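Local coordinates for putative acetamidase/formamidase (Yersinia enterocolitica subsp. palearctica serotype O:3, PDB 5UBU), which probably hydrolyses carbon-nitrogen bonds, other than peptide bonds, in linear amides, at residues D180-N183 / P187-H190. Sequence-based numbering, arbitrary orientation.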
ATOM      1  N   ASP B 180       8.433   3.734  24.634  1.00 45.37           N
ATOM      2  CA  ASP B 180       8.385   4.722  23.553  1.00 44.95           C
ATOM      3  C   ASP B 180       7.553   5.931  23.919  1.00 44.77           C
ATOM      4  O   ASP B 180       6.769   5.895  24.860  1.00 44.87           O
ATOM      5  CB  ASP B 180       7.794   4.108  22.269  1.00 44.07           C
ATOM      6  CG  ASP B 180       8.706   3.090  21.615  1.00 44.48           C
ATOM      7  OD1 ASP B 180       9.847   2.886  22.102  1.00 45.51           O
ATOM      8  OD2 ASP B 180       8.266   2.495  20.603  1.00 44.07           O
ATOM      9  N   SER B 181       7.751   7.006  23.159  1.00 44.92           N
ATOM     10  CA  SER B 181       6.981   8.233  23.316  1.00 45.08           C
ATOM     11  C   SER B 181       6.608   8.600  21.880  1.00 44.53           C
ATOM     12  O   SER B 181       7.457   9.051  21.102  1.00 44.75           O
ATOM     13  CB  SER B 181       7.775   9.327  24.023  1.00 46.09           C
ATOM     14  OG  SER B 181       6.918  10.394  24.401  1.00 46.11           O
ATOM     15  N   ILE B 182       5.342   8.359  21.540  1.00 44.08           N
ATOM     16  CA  ILE B 182       4.803   8.567  20.189  1.00 43.72           C
ATOM     17  C   ILE B 182       4.159   9.941  20.057  1.00 43.62           C
ATOM     18  O   ILE B 182       3.444  10.365  20.961  1.00 44.19           O
ATOM     19  CB  ILE B 182       3.759   7.461  19.889  1.00 43.53           C
ATOM     20  CG1 ILE B 182       4.425   6.079  20.026  1.00 44.19           C
ATOM     21  CG2 ILE B 182       3.167   7.624  18.496  1.00 42.91           C
ATOM     22  CD1 ILE B 182       3.482   4.888  19.940  1.00 43.96           C
ATOM     23  N   ASN B 183       4.377  10.633  18.937  1.00 43.18           N
ATOM     24  CA  ASN B 183       3.791  11.975  18.797  1.00 43.03           C
ATOM     25  C   ASN B 183       2.259  11.957  18.836  1.00 42.52           C
ATOM     26  O   ASN B 183       1.621  10.930  18.584  1.00 41.49           O
ATOM     27  CB  ASN B 183       4.352  12.774  17.594  1.00 42.95           C
ATOM     28  CG  ASN B 183       3.997  12.182  16.246  1.00 42.14           C
ATOM     29  OD1 ASN B 183       2.861  11.790  15.997  1.00 41.79           O
ATOM     30  ND2 ASN B 183       4.956  12.204  15.337  1.00 41.98           N
ATOM     31  N   PRO B 187      -1.633   7.461  15.529  1.00 40.96           N
ATOM     32  CA  PRO B 187      -2.379   6.417  16.224  1.00 40.95           C
ATOM     33  C   PRO B 187      -1.576   5.124  16.116  1.00 41.01           C
ATOM     34  O   PRO B 187      -0.851   4.930  15.131  1.00 40.54           O
ATOM     35  CB  PRO B 187      -3.650   6.284  15.409  1.00 40.79           C
ATOM     36  CG  PRO B 187      -3.237   6.634  14.026  1.00 40.62           C
ATOM     37  CD  PRO B 187      -2.125   7.641  14.148  1.00 40.75           C
ATOM     38  N   ASP B 188      -1.695   4.243  17.106  1.00 41.46           N
ATOM     39  CA  ASP B 188      -0.941   2.988  17.077  1.00 41.53           C
ATOM     40  C   ASP B 188      -1.646   1.991  18.014  1.00 41.05           C
ATOM     41  O   ASP B 188      -2.855   2.108  18.237  1.00 40.64           O
ATOM     42  CB  ASP B 188       0.517   3.290  17.483  1.00 42.41           C
ATOM     43  CG  ASP B 188       1.513   2.300  16.924  1.00 43.18           C
ATOM     44  OD1 ASP B 188       1.246   1.067  16.932  1.00 44.30           O
ATOM     45  OD2 ASP B 188       2.589   2.782  16.499  1.00 43.35           O
ATOM     46  N   ASN B 189      -0.917   1.018  18.556  1.00 41.05           N
ATOM     47  CA  ASN B 189      -1.533   0.024  19.462  1.00 41.21           C
ATOM     48  C   ASN B 189      -1.841   0.540  20.875  1.00 41.22           C
ATOM     49  O   ASN B 189      -2.335  -0.210  21.721  1.00 41.51           O
ATOM     50  CB  ASN B 189      -0.693  -1.270  19.518  1.00 41.74           C
ATOM     51  CG  ASN B 189       0.722  -1.060  20.039  1.00 42.09           C
ATOM     52  OD1 ASN B 189       1.007  -0.144  20.803  1.00 42.15           O
ATOM     53  ND2 ASN B 189       1.607  -1.946  19.644  1.00 42.41           N
ATOM     54  N   HIS B 190      -1.533   1.810  21.106  1.00 40.99           N
ATOM     55  CA  HIS B 190      -1.764   2.466  22.390  1.00 41.55           C
ATOM     56  C   HIS B 190      -2.956   3.421  22.315  1.00 41.42           C
ATOM     57  O   HIS B 190      -3.312   4.053  23.313  1.00 41.61           O
ATOM     58  CB  HIS B 190      -0.524   3.274  22.764  1.00 41.79           C
ATOM     59  CG  HIS B 190      -0.342   4.514  21.943  1.00 41.37           C
ATOM     60  ND1 HIS B 190      -0.151   4.482  20.579  1.00 41.05           N
ATOM     61  CD2 HIS B 190      -0.289   5.819  22.296  1.00 41.58           C
ATOM     62  CE1 HIS B 190      -0.019   5.712  20.121  1.00 40.84           C
ATOM     63  NE2 HIS B 190      -0.095   6.545  21.142  1.00 41.35           N
TER
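Asp188, whose carboxylate lies beside the CD1 methyl of Ile182, accepts the backbone N-H of Asn189 on OD1, with Asn189 N 2.7 Å from Asp188 OD1. The bond uses the anti lone pair and is bent, 141° at the hydrogen, while OD2 forms a salt bridge with Lys318. An aspartate suits this place because its two oxygens can serve different partners, and its short arm reaches the adjoining N-H. No hydrogen bond joins the two segments; Ile182 and His190 carry the contact. With CG1 anti to the carbonyl carbon (chi1 -58°) and the chain then extended, Ile182 sends CD1 over one face of the imidazole, 3.9 Å from the His190 ring centroid. Ile182 CD1 is offset toward the rim, nearest His190 CE1 at 3.6 Å, a CH-pi contact suited to a slender aliphatic branch and a flat ring. CB of Asp188 meets that ring at its edge, in plane. At the end of strand 182-183, Asn183 OD1 accepts hydrogen bonds from Leu185 N and Thr186 OG1 in the short link to 187-190. Strand 182-183 pairs antiparallel with strand 39-40, close to a second subunit, whereas 187-188 pairs with 191-193, the strand ending at the sodium ligand Asn193, so the contact bridges two separate sheets.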